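Long-range contacts in aspergillopepsin-2 heavy chain (Aspergillus niger var. macrosporus, PDB 1Y43), which forms the heavy chain of an acid endopeptidase of the glutamic peptidase family G1, which hydrolyses internal peptide bonds of proteins: residues B[19-24]-B[98-103]; B[50-55]-B[86-91]; B[75-80]-B[90-95]. All blocks are in the same frame, centred on the assembly; numbering follows the deposited sequence.

Contact 1 (B[19-24]-B[98-103])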
ATOM      1  N   GLU B  19      -7.374  14.711   3.377  1.00  9.68           N
ATOM      2  CA  GLU B  19      -7.008  14.372   4.753  1.00 12.75           C
ATOM      3  C   GLU B  19      -8.022  13.678   5.651  1.00 11.96           C
ATOM      4  O   GLU B  19      -7.673  13.247   6.747  1.00 13.20           O
ATOM      5  CB  GLU B  19      -6.576  15.635   5.502  1.00 16.09           C
ATOM      6  CG  GLU B  19      -5.825  16.660   4.673  1.00 21.86           C
ATOM      7  CD  GLU B  19      -4.432  16.207   4.296  1.00 25.94           C
ATOM      8  OE1 GLU B  19      -3.765  15.546   5.127  1.00 28.56           O
ATOM      9  OE2 GLU B  19      -4.004  16.532   3.164  1.00 29.15           O
ATOM     10  N   THR B  20      -9.264  13.569   5.219  1.00 10.41           N
ATOM     11  CA  THR B  20     -10.279  12.989   6.082  1.00  9.53           C
ATOM     12  C   THR B  20     -10.377  11.460   6.174  1.00  9.20           C
ATOM     13  O   THR B  20     -10.986  10.935   7.112  1.00  9.42           O
ATOM     14  CB  THR B  20     -11.638  13.605   5.727  1.00 10.08           C
ATOM     15  OG1 THR B  20     -11.818  13.520   4.307  1.00  9.94           O
ATOM     16  CG2 THR B  20     -11.664  15.098   6.135  1.00 10.30           C
ATOM     17  N   ALA B  21      -9.764  10.748   5.224  1.00  8.34           N
ATOM     18  CA  ALA B  21      -9.804   9.289   5.234  1.00  6.68           C
ATOM     19  C   ALA B  21      -8.836   8.678   4.252  1.00  6.50           C
ATOM     20  O   ALA B  21      -8.285   9.368   3.390  1.00  7.08           O
ATOM     21  CB  ALA B  21     -11.203   8.796   4.906  1.00  9.10           C
ATOM     22  N   ILE B  22      -8.609   7.383   4.437  1.00  5.85           N
ATOM     23  CA  ILE B  22      -7.782   6.582   3.557  1.00  5.88           C
ATOM     24  C   ILE B  22      -8.374   5.186   3.572  1.00  5.15           C
ATOM     25  O   ILE B  22      -8.576   4.606   4.642  1.00  6.56           O
ATOM     26  CB  ILE B  22      -6.319   6.396   4.014  1.00  6.68           C
ATOM     27  CG1 ILE B  22      -5.678   7.712   4.435  1.00  8.43           C
ATOM     28  CG2 ILE B  22      -5.518   5.769   2.864  1.00  6.64           C
ATOM     29  CD1 ILE B  22      -4.216   7.581   4.816  1.00 10.27           C
ATOM     30  N   LEU B  23      -8.720   4.680   2.395  1.00  4.55           N
ATOM     31  CA  LEU B  23      -9.227   3.318   2.258  1.00  4.21           C
ATOM     32  C   LEU B  23      -7.995   2.584   1.702  1.00  4.72           C
ATOM     33  O   LEU B  23      -7.551   2.862   0.575  1.00  4.73           O
ATOM     34  CB  LEU B  23     -10.399   3.255   1.269  1.00  5.59           C
ATOM     35  CG  LEU B  23     -10.791   1.867   0.744  1.00  5.87           C
ATOM     36  CD1 LEU B  23     -11.066   0.879   1.882  1.00  7.52           C
ATOM     37  CD2 LEU B  23     -12.001   1.993  -0.157  1.00  6.70           C
ATOM     38  N   GLN B  24      -7.458   1.633   2.468  1.00  3.87           N
ATOM     39  CA  GLN B  24      -6.238   0.953   2.043  1.00  3.48           C
ATOM     40  C   GLN B  24      -6.173  -0.488   2.512  1.00  3.38           C
ATOM     41  O   GLN B  24      -6.854  -0.887   3.460  1.00  4.02           O
ATOM     42  CB  GLN B  24      -5.031   1.698   2.614  1.00  4.97           C
ATOM     43  CG  GLN B  24      -5.166   1.933   4.113  1.00  6.00           C
ATOM     44  CD  GLN B  24      -4.065   2.795   4.714  1.00  7.63           C
ATOM     45  OE1 GLN B  24      -2.999   3.008   4.131  1.00  8.49           O
ATOM     46  NE2 GLN B  24      -4.340   3.240   5.915  1.00  6.91           N
ATOM     47  N   GLY B  98     -14.669   8.262   8.456  1.00 19.78           N
ATOM     48  CA  GLY B  98     -14.232   9.341   7.590  1.00 16.58           C
ATOM     49  C   GLY B  98     -14.700   9.220   6.154  1.00 14.06           C
ATOM     50  O   GLY B  98     -14.797   8.118   5.604  1.00 15.37           O
ATOM     51  N   ASP B  99     -14.996  10.360   5.545  1.00 10.86           N
ATOM     52  CA  ASP B  99     -15.459  10.397   4.163  1.00 10.43           C
ATOM     53  C   ASP B  99     -14.313  10.561   3.198  1.00  9.04           C
ATOM     54  O   ASP B  99     -13.436  11.388   3.402  1.00  8.09           O
ATOM     55  CB  ASP B  99     -16.431  11.560   3.931  1.00 12.17           C
ATOM     56  CG  ASP B  99     -17.770  11.346   4.592  1.00 14.79           C
ATOM     57  OD1 ASP B  99     -18.103  10.192   4.942  1.00 17.50           O
ATOM     58  OD2 ASP B  99     -18.494  12.345   4.778  1.00 18.02           O
ATOM     59  N   LEU B 100     -14.343   9.778   2.124  1.00  8.19           N
ATOM     60  CA  LEU B 100     -13.327   9.862   1.093  1.00  6.83           C
ATOM     61  C   LEU B 100     -13.589  11.093   0.228  1.00  7.04           C
ATOM     62  O   LEU B 100     -14.716  11.575   0.159  1.00  8.23           O
ATOM     63  CB  LEU B 100     -13.419   8.647   0.178  1.00  7.60           C
ATOM     64  CG  LEU B 100     -13.108   7.293   0.792  1.00  7.62           C
ATOM     65  CD1 LEU B 100     -13.402   6.205  -0.241  1.00  7.93           C
ATOM     66  CD2 LEU B 100     -11.650   7.275   1.228  1.00  7.06           C
ATOM     67  N   CYS B 101     -12.539  11.630  -0.387  1.00  6.67           N
ATOM     68  CA  CYS B 101     -12.684  12.743  -1.331  1.00  7.22           C
ATOM     69  C   CYS B 101     -12.609  12.132  -2.733  1.00  6.28           C
ATOM     70  O   CYS B 101     -13.084  12.719  -3.699  1.00  6.40           O
ATOM     71  CB  CYS B 101     -11.524  13.732  -1.244  1.00  7.11           C
ATOM     72  SG  CYS B 101     -11.122  14.391   0.382  1.00  8.51           S
ATOM     73  N   GLU B 102     -11.941  10.979  -2.827  1.00  5.69           N
ATOM     74  CA  GLU B 102     -11.716  10.260  -4.081  1.00  6.03           C
ATOM     75  C   GLU B 102     -10.799  11.046  -5.022  1.00  5.91           C
ATOM     76  O   GLU B 102     -10.930  10.986  -6.248  1.00  6.30           O
ATOM     77  CB  GLU B 102     -13.045   9.860  -4.739  1.00  5.94           C
ATOM     78  CG  GLU B 102     -13.848   8.909  -3.870  1.00  7.35           C
ATOM     79  CD  GLU B 102     -15.138   8.423  -4.505  1.00  8.69           C
ATOM     80  OE1 GLU B 102     -15.567   8.962  -5.546  1.00 10.87           O
ATOM     81  OE2 GLU B 102     -15.717   7.475  -3.943  1.00 10.66           O
ATOM     82  N   THR B 103      -9.829  11.745  -4.427  1.00  5.22           N
ATOM     83  CA  THR B 103      -8.886  12.555  -5.186  1.00  4.98           C
ATOM     84  C   THR B 103      -7.491  11.958  -5.322  1.00  5.03           C
ATOM     85  O   THR B 103      -6.685  12.468  -6.089  1.00  5.42           O
ATOM     86  CB  THR B 103      -8.790  14.000  -4.631  1.00  5.63           C
ATOM     87  OG1 THR B 103      -8.431  13.956  -3.250  1.00  7.21           O
ATOM     88  CG2 THR B 103     -10.136  14.721  -4.784  1.00  6.36           C
TER

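Contact 2 (B[50-55]-B[86-91])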
ATOM      1  N   TYR B  50      -6.815  -3.492  10.793  1.00  8.12           N
ATOM      2  CA  TYR B  50      -7.172  -4.799  11.340  1.00  8.03           C
ATOM      3  C   TYR B  50      -6.557  -5.856  10.433  1.00  8.47           C
ATOM      4  O   TYR B  50      -6.412  -5.646   9.228  1.00  8.11           O
ATOM      5  CB  TYR B  50      -8.698  -4.978  11.428  1.00  7.23           C
ATOM      6  CG  TYR B  50      -9.388  -3.996  12.357  1.00  7.43           C
ATOM      7  CD1 TYR B  50      -9.387  -4.201  13.738  1.00  7.53           C
ATOM      8  CD2 TYR B  50     -10.032  -2.860  11.858  1.00  7.59           C
ATOM      9  CE1 TYR B  50     -10.011  -3.300  14.599  1.00  9.44           C
ATOM     10  CE2 TYR B  50     -10.664  -1.955  12.715  1.00  8.34           C
ATOM     11  CZ  TYR B  50     -10.644  -2.179  14.084  1.00  8.95           C
ATOM     12  OH  TYR B  50     -11.241  -1.287  14.947  1.00 10.00           O
ATOM     13  N   ASP B  51      -6.141  -6.970  11.018  1.00  9.47           N
ATOM     14  CA  ASP B  51      -5.538  -8.039  10.235  1.00 11.06           C
ATOM     15  C   ASP B  51      -6.555  -9.000   9.659  1.00 11.31           C
ATOM     16  O   ASP B  51      -7.620  -9.223  10.245  1.00 10.87           O
ATOM     17  CB  ASP B  51      -4.584  -8.885  11.082  1.00 14.68           C
ATOM     18  CG  ASP B  51      -3.490  -8.080  11.722  1.00 17.69           C
ATOM     19  OD1 ASP B  51      -3.002  -7.104  11.114  1.00 20.94           O
ATOM     20  OD2 ASP B  51      -3.123  -8.433  12.853  1.00 22.50           O
ATOM     21  N   PHE B  52      -6.211  -9.547   8.494  1.00 10.58           N
ATOM     22  CA  PHE B  52      -6.999 -10.582   7.835  1.00 11.69           C
ATOM     23  C   PHE B  52      -6.348 -11.855   8.379  1.00 13.73           C
ATOM     24  O   PHE B  52      -5.269 -12.245   7.928  1.00 14.02           O
ATOM     25  CB  PHE B  52      -6.777 -10.554   6.329  1.00  8.93           C
ATOM     26  CG  PHE B  52      -7.620  -9.569   5.602  1.00  8.26           C
ATOM     27  CD1 PHE B  52      -9.007  -9.703   5.573  1.00  8.43           C
ATOM     28  CD2 PHE B  52      -7.031  -8.560   4.859  1.00  7.72           C
ATOM     29  CE1 PHE B  52      -9.802  -8.846   4.795  1.00  7.54           C
ATOM     30  CE2 PHE B  52      -7.813  -7.700   4.081  1.00  7.74           C
ATOM     31  CZ  PHE B  52      -9.201  -7.847   4.047  1.00  7.41           C
ATOM     32  N   SER B  53      -7.009 -12.503   9.329  1.00 16.01           N
ATOM     33  CA  SER B  53      -6.476 -13.716   9.952  1.00 18.96           C
ATOM     34  C   SER B  53      -6.646 -15.023   9.176  1.00 19.32           C
ATOM     35  O   SER B  53      -5.999 -16.026   9.481  1.00 21.31           O
ATOM     36  CB  SER B  53      -7.076 -13.873  11.351  1.00 20.32           C
ATOM     37  OG  SER B  53      -6.674 -12.786  12.165  1.00 23.81           O
ATOM     38  N   ASP B  54      -7.520 -15.018   8.183  1.00 18.65           N
ATOM     39  CA  ASP B  54      -7.785 -16.216   7.395  1.00 17.97           C
ATOM     40  C   ASP B  54      -7.040 -16.288   6.059  1.00 16.30           C
ATOM     41  O   ASP B  54      -7.567 -16.812   5.076  1.00 17.02           O
ATOM     42  CB  ASP B  54      -9.303 -16.405   7.207  1.00 20.11           C
ATOM     43  CG  ASP B  54      -9.997 -15.182   6.603  1.00 22.98           C
ATOM     44  OD1 ASP B  54      -9.435 -14.051   6.628  1.00 22.78           O
ATOM     45  OD2 ASP B  54     -11.137 -15.354   6.104  1.00 24.41           O
ATOM     46  N   ILE B  55      -5.834 -15.729   6.018  1.00 13.76           N
ATOM     47  CA  ILE B  55      -5.021 -15.771   4.807  1.00 12.17           C
ATOM     48  C   ILE B  55      -3.544 -15.842   5.171  1.00 11.24           C
ATOM     49  O   ILE B  55      -3.049 -15.094   6.024  1.00 12.99           O
ATOM     50  CB  ILE B  55      -5.285 -14.584   3.831  1.00 12.02           C
ATOM     51  CG1 ILE B  55      -4.595 -14.863   2.485  1.00 11.51           C
ATOM     52  CG2 ILE B  55      -4.772 -13.255   4.422  1.00 11.24           C
ATOM     53  CD1 ILE B  55      -5.076 -13.996   1.328  1.00 11.61           C
ATOM     54  N   GLN B  86      -6.062 -18.228  -2.276  1.00 11.21           N
ATOM     55  CA  GLN B  86      -6.849 -17.660  -1.162  1.00 11.39           C
ATOM     56  C   GLN B  86      -7.245 -16.215  -1.489  1.00 10.85           C
ATOM     57  O   GLN B  86      -6.448 -15.462  -2.032  1.00 11.44           O
ATOM     58  CB  GLN B  86      -6.050 -17.624   0.158  1.00 12.91           C
ATOM     59  CG  GLN B  86      -5.668 -18.962   0.815  1.00 17.58           C
ATOM     60  CD  GLN B  86      -4.588 -18.788   1.908  1.00 19.27           C
ATOM     61  OE1 GLN B  86      -4.776 -19.173   3.063  1.00 21.83           O
ATOM     62  NE2 GLN B  86      -3.460 -18.182   1.537  1.00 20.75           N
ATOM     63  N   SER B  87      -8.443 -15.818  -1.085  1.00 10.03           N
ATOM     64  CA  SER B  87      -8.932 -14.470  -1.333  1.00 10.00           C
ATOM     65  C   SER B  87      -9.808 -14.077  -0.161  1.00  9.42           C
ATOM     66  O   SER B  87     -10.638 -14.879   0.289  1.00 10.45           O
ATOM     67  CB  SER B  87      -9.741 -14.442  -2.631  1.00 10.66           C
ATOM     68  OG  SER B  87     -10.141 -13.131  -2.975  1.00 15.32           O
ATOM     69  N   VAL B  88      -9.566 -12.890   0.386  1.00  7.03           N
ATOM     70  CA  VAL B  88     -10.341 -12.375   1.511  1.00  7.51           C
ATOM     71  C   VAL B  88     -10.774 -10.945   1.201  1.00  6.55           C
ATOM     72  O   VAL B  88     -10.022 -10.169   0.603  1.00  6.68           O
ATOM     73  CB  VAL B  88      -9.533 -12.399   2.863  1.00  7.97           C
ATOM     74  CG1 VAL B  88      -9.263 -13.844   3.303  1.00  9.34           C
ATOM     75  CG2 VAL B  88      -8.203 -11.662   2.729  1.00  8.90           C
ATOM     76  N   THR B  89     -11.999 -10.611   1.591  1.00  6.75           N
ATOM     77  CA  THR B  89     -12.532  -9.274   1.356  1.00  6.92           C
ATOM     78  C   THR B  89     -13.224  -8.769   2.595  1.00  7.51           C
ATOM     79  O   THR B  89     -13.960  -9.521   3.228  1.00  8.18           O
ATOM     80  CB  THR B  89     -13.606  -9.249   0.203  1.00  7.41           C
ATOM     81  OG1 THR B  89     -12.999  -9.634  -1.041  1.00  7.75           O
ATOM     82  CG2 THR B  89     -14.228  -7.833   0.043  1.00  6.10           C
ATOM     83  N   HIS B  90     -12.966  -7.515   2.953  1.00  6.47           N
ATOM     84  CA  HIS B  90     -13.654  -6.889   4.073  1.00  5.49           C
ATOM     85  C   HIS B  90     -14.548  -5.820   3.459  1.00  5.48           C
ATOM     86  O   HIS B  90     -14.070  -4.973   2.702  1.00  4.78           O
ATOM     87  CB  HIS B  90     -12.704  -6.215   5.063  1.00  6.45           C
ATOM     88  CG  HIS B  90     -13.425  -5.562   6.196  1.00  7.04           C
ATOM     89  ND1 HIS B  90     -13.849  -6.255   7.306  1.00  8.47           N
ATOM     90  CD2 HIS B  90     -13.887  -4.288   6.356  1.00  8.04           C
ATOM     91  CE1 HIS B  90     -14.540  -5.455   8.093  1.00  8.26           C
ATOM     92  NE2 HIS B  90     -14.575  -4.258   7.533  1.00  9.64           N
ATOM     93  N   THR B  91     -15.845  -5.895   3.742  1.00  4.94           N
ATOM     94  CA  THR B  91     -16.793  -4.927   3.227  1.00  6.15           C
ATOM     95  C   THR B  91     -17.136  -3.894   4.302  1.00  7.24           C
ATOM     96  O   THR B  91     -17.406  -4.251   5.457  1.00  8.43           O
ATOM     97  CB  THR B  91     -18.080  -5.641   2.753  1.00  6.95           C
ATOM     98  OG1 THR B  91     -17.756  -6.547   1.690  1.00  6.97           O
ATOM     99  CG2 THR B  91     -19.118  -4.652   2.258  1.00  7.85           C
TER

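Contact 3 (B[75-80]-B[90-95])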
ATOM      1  N   GLY B  75     -17.366   0.756   0.917  1.00  4.30           N
ATOM      2  CA  GLY B  75     -16.517   0.103  -0.065  1.00  4.03           C
ATOM      3  C   GLY B  75     -15.985  -1.216   0.445  1.00  4.34           C
ATOM      4  O   GLY B  75     -16.533  -1.795   1.380  1.00  5.50           O
ATOM      5  N   SER B  76     -14.865  -1.663  -0.111  1.00  4.50           N
ATOM      6  CA  SER B  76     -14.283  -2.931   0.287  1.00  3.41           C
ATOM      7  C   SER B  76     -12.769  -2.967   0.066  1.00  4.60           C
ATOM      8  O   SER B  76     -12.200  -2.162  -0.688  1.00  4.32           O
ATOM      9  CB  SER B  76     -14.936  -4.076  -0.503  1.00  5.08           C
ATOM     10  OG  SER B  76     -14.704  -3.921  -1.897  1.00  6.66           O
ATOM     11  N   ALA B  77     -12.132  -3.908   0.746  1.00  4.05           N
ATOM     12  CA  ALA B  77     -10.701  -4.114   0.631  1.00  4.16           C
ATOM     13  C   ALA B  77     -10.540  -5.604   0.375  1.00  4.02           C
ATOM     14  O   ALA B  77     -11.121  -6.414   1.107  1.00  5.43           O
ATOM     15  CB  ALA B  77     -10.000  -3.714   1.925  1.00  3.94           C
ATOM     16  N   THR B  78      -9.746  -5.955  -0.630  1.00  4.06           N
ATOM     17  CA  THR B  78      -9.534  -7.350  -0.977  1.00  4.51           C
ATOM     18  C   THR B  78      -8.068  -7.687  -1.154  1.00  5.08           C
ATOM     19  O   THR B  78      -7.310  -6.918  -1.766  1.00  4.78           O
ATOM     20  CB  THR B  78     -10.264  -7.693  -2.286  1.00  5.76           C
ATOM     21  OG1 THR B  78     -11.675  -7.481  -2.114  1.00  6.27           O
ATOM     22  CG2 THR B  78      -9.989  -9.142  -2.715  1.00  6.73           C
ATOM     23  N   VAL B  79      -7.673  -8.828  -0.583  1.00  4.79           N
ATOM     24  CA  VAL B  79      -6.311  -9.341  -0.690  1.00  4.94           C
ATOM     25  C   VAL B  79      -6.418 -10.763  -1.233  1.00  5.26           C
ATOM     26  O   VAL B  79      -7.096 -11.625  -0.652  1.00  5.91           O
ATOM     27  CB  VAL B  79      -5.570  -9.392   0.679  1.00  5.39           C
ATOM     28  CG1 VAL B  79      -4.203 -10.067   0.515  1.00  6.16           C
ATOM     29  CG2 VAL B  79      -5.395  -7.980   1.247  1.00  6.28           C
ATOM     30  N   GLU B  80      -5.811 -10.988  -2.384  1.00  5.21           N
ATOM     31  CA  GLU B  80      -5.841 -12.300  -2.986  1.00  5.68           C
ATOM     32  C   GLU B  80      -4.428 -12.826  -3.113  1.00  5.39           C
ATOM     33  O   GLU B  80      -3.543 -12.130  -3.606  1.00  6.22           O
ATOM     34  CB  GLU B  80      -6.453 -12.222  -4.374  1.00  8.52           C
ATOM     35  CG  GLU B  80      -6.523 -13.566  -5.077  1.00 13.62           C
ATOM     36  CD  GLU B  80      -7.110 -13.473  -6.484  1.00 17.67           C
ATOM     37  OE1 GLU B  80      -7.173 -12.352  -7.058  1.00 17.40           O
ATOM     38  OE2 GLU B  80      -7.485 -14.539  -7.032  1.00 20.69           O
ATOM     39  N   HIS B  90     -12.966  -7.515   2.953  1.00  6.47           N
ATOM     40  CA  HIS B  90     -13.654  -6.889   4.073  1.00  5.49           C
ATOM     41  C   HIS B  90     -14.548  -5.820   3.459  1.00  5.48           C
ATOM     42  O   HIS B  90     -14.070  -4.973   2.702  1.00  4.78           O
ATOM     43  CB  HIS B  90     -12.704  -6.215   5.063  1.00  6.45           C
ATOM     44  CG  HIS B  90     -13.425  -5.562   6.196  1.00  7.04           C
ATOM     45  ND1 HIS B  90     -13.849  -6.255   7.306  1.00  8.47           N
ATOM     46  CD2 HIS B  90     -13.887  -4.288   6.356  1.00  8.04           C
ATOM     47  CE1 HIS B  90     -14.540  -5.455   8.093  1.00  8.26           C
ATOM     48  NE2 HIS B  90     -14.575  -4.258   7.533  1.00  9.64           N
ATOM     49  N   THR B  91     -15.845  -5.895   3.742  1.00  4.94           N
ATOM     50  CA  THR B  91     -16.793  -4.927   3.227  1.00  6.15           C
ATOM     51  C   THR B  91     -17.136  -3.894   4.302  1.00  7.24           C
ATOM     52  O   THR B  91     -17.406  -4.251   5.457  1.00  8.43           O
ATOM     53  CB  THR B  91     -18.080  -5.641   2.753  1.00  6.95           C
ATOM     54  OG1 THR B  91     -17.756  -6.547   1.690  1.00  6.97           O
ATOM     55  CG2 THR B  91     -19.118  -4.652   2.258  1.00  7.85           C
ATOM     56  N   PHE B  92     -17.046  -2.623   3.936  1.00  7.46           N
ATOM     57  CA  PHE B  92     -17.372  -1.522   4.827  1.00 10.04           C
ATOM     58  C   PHE B  92     -18.718  -1.022   4.309  1.00 12.87           C
ATOM     59  O   PHE B  92     -18.760  -0.240   3.366  1.00 11.24           O
ATOM     60  CB  PHE B  92     -16.335  -0.390   4.698  1.00 10.07           C
ATOM     61  CG  PHE B  92     -14.909  -0.794   5.009  1.00  9.11           C
ATOM     62  CD1 PHE B  92     -14.410  -0.665   6.297  1.00  9.39           C
ATOM     63  CD2 PHE B  92     -14.034  -1.161   3.984  1.00  8.83           C
ATOM     64  CE1 PHE B  92     -13.072  -0.891   6.558  1.00 10.03           C
ATOM     65  CE2 PHE B  92     -12.688  -1.390   4.237  1.00  8.98           C
ATOM     66  CZ  PHE B  92     -12.203  -1.248   5.523  1.00  9.81           C
ATOM     67  N   SER B  93     -19.816  -1.481   4.908  1.00 17.73           N
ATOM     68  CA  SER B  93     -21.168  -1.106   4.463  1.00 22.52           C
ATOM     69  C   SER B  93     -21.550   0.326   4.792  1.00 25.65           C
ATOM     70  O   SER B  93     -22.529   0.863   4.272  1.00 27.05           O
ATOM     71  CB  SER B  93     -22.192  -2.045   5.083  1.00 23.75           C
ATOM     72  OG  SER B  93     -21.705  -3.374   5.058  1.00 28.05           O
ATOM     73  N   GLY B  94     -20.758   0.934   5.657  1.00 28.53           N
ATOM     74  CA  GLY B  94     -20.993   2.293   6.086  1.00 31.35           C
ATOM     75  C   GLY B  94     -20.469   2.281   7.506  1.00 33.85           C
ATOM     76  O   GLY B  94     -19.672   1.395   7.857  1.00 33.72           O
ATOM     77  N   ASN B  95     -20.933   3.212   8.336  1.00 35.13           N
ATOM     78  CA  ASN B  95     -20.497   3.297   9.730  1.00 36.37           C
ATOM     79  C   ASN B  95     -18.993   3.577   9.824  1.00 35.13           C
ATOM     80  O   ASN B  95     -18.349   3.269  10.833  1.00 36.34           O
ATOM     81  CB  ASN B  95     -20.850   2.000  10.494  1.00 39.45           C
ATOM     82  CG  ASN B  95     -22.358   1.736  10.557  1.00 43.04           C
ATOM     83  OD1 ASN B  95     -23.130   2.558  11.046  1.00 46.26           O
ATOM     84  ND2 ASN B  95     -22.775   0.580  10.073  1.00 45.00           N
TER

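Contact 1 (B[19-24]-B[98-103])
Thr-20 OG1 donates to the carbonyl oxygen of Asp-99 at 2.8 Å, a bond that runs nearly along the C=O axis (C=O...donor angle 167°). The hydroxyl sits between the backbone N and the carbonyl carbon of its own residue (chi1 50°), which turns it toward 98-103. The sulfur of Cys-101, tied by a disulfide to Cys-18, makes only a loose approach to the same hydroxyl, with SG 4.1 Å from Thr-20 OG1. Beside the bond the main chains come close: Thr-20 O is 3.6 Å from Gly-98 CA, an approach made possible by a residue with no side chain. Gly-98 O accepts a hydrogen bond from Trp-44 NE1. The methyl of Ala-21 faces two carbonyls, with CB 3.7 Å from both Gly-98 O and Asp-99 O. Leu-100 then reaches back with one branch, its CD2 lying 4.0 Å from Ala-21 CB and 4.2 Å from Leu-23 CB. The touching parts, 20-23 and 98-101, run 88° apart and form no strand pairing. Instead, a side-chain hydroxyl from the turn leading into strand 22-32 satisfies a loop carbonyl, and Leu-100 adds a small apolar patch.

Contact 2 (B[50-55]-B[86-91])
Phe-52 meets Val-88 from CB through one side of its ring. Its CB is 4.0 Å from Val-88 CG2, and CG, anti to the carbonyl carbon and beside the backbone N (chi1 -84°), leads into a ring lying against that same methyl. The closest ring atom is CD1, 3.5 Å from Val-88 CG2. The methyl stands 3.6 Å from the ring centroid and 16° off the normal, displaced toward the rim, which meets the criteria for a CH-pi contact. Farther out, CE1 comes 3.9 Å from His-90 N, which lies in the ring plane at its edge, and CZ is 4.0 Å from His-90 CB. The other Val-88 methyl is taken up by Asp-54, with OD1 3.3 Å from CG1. Ile-55 CG1 lies 3.6 Å from Gln-86 NE2. The strand axes stay 9.2 Å apart at 149°; the strands belong to different sheets, and the spacing is consistent with side-chain packing between sheet layers. The joining is largely apolar and CH-pi, with the Asp-54 carboxylate against one Val-88 methyl, while Gln-86 NE2 adds a polar tie by bonding to Thr-84 OG1 on its own side and to Thr-56 O just past 50-55.

Contact 3 (B[75-80]-B[90-95])
The beta hairpin of strands 74-81 and 86-92 has one end here, where Gly-75 pairs with Phe-92 and Ala-77 with His-90 across antiparallel strands whose axes make 163°. Both are hydrogen-bonded pairs. In the first, Gly-75 N gives to Phe-92 O at 3.0 Å and Phe-92 N returns to Gly-75 O at 2.7 Å, straight at hydrogen (166°). In the second, Ala-77 N gives to His-90 O at 3.0 Å and His-90 N to Ala-77 O at 2.8 Å. Between them Ser-76 and Thr-91 form a non-hydrogen-bonded pair, where Ser-76 CA makes a C-H...O contact of 3.2 Å with His-90 O.

The two faces differ. On the one bearing Ala-77, His-90 and Phe-92, the Phe-92 ring turns its edge to the partner strand: CG is anti to the carbonyl carbon and beside the backbone N (chi1 -59°), Phe-92 CB lies 3.6 Å from Gly-75 O, and that oxygen sits in the ring plane at its edge. Farther along the same ring, CE2 is 4.2 Å from Ala-77 CB. One face of the ring receives His-90 CD2, 3.4 Å above the plane and over the centre, so the two rings are edge-to-face. Two aromatic residues of strand 35-45 extend the cluster: Tyr-42 stacks on His-90, and Trp-44 meets Phe-92 edge-to-face. Ser-76 and Thr-91 carry hydroxyls on the opposite face, where Thr-78 OG1 also bonds to Thr-89 OG1.

Gly-75, the pair partner of Phe-92, has no side chain, and the ring edge meets its carbonyl oxygen. Hydroxyl side chains on one face, with Ala-77 and the two rings on the other, are typical of an amphipathic antiparallel hairpin, here in a three-strand sheet with its aromatic face against strands 22-32 and 35-45.

In the fold
Contacts 2 and 3 share His-90 and Thr-91 on strand 86-92 and use it differently: contact 3 is in-sheet pairing by backbone bonds, contact 2 is packing between sheets by side chains. Their centres are 10 Å apart, and Val-88 O bonding to Val-79 N continues the hairpin between them. Contact 1, whose centre is 14 Å from that of contact 3, closes a chain loop in which both others are nested, and combines one side-chain-to-carbonyl bond with a small apolar patch. It still meets contact 3, with Leu-23 CD1 3.7 Å from Phe-92 CE2. All three are partly buried, each combining interior apolar residues, such as Phe-52 and Ala-77, with exposed polar ones.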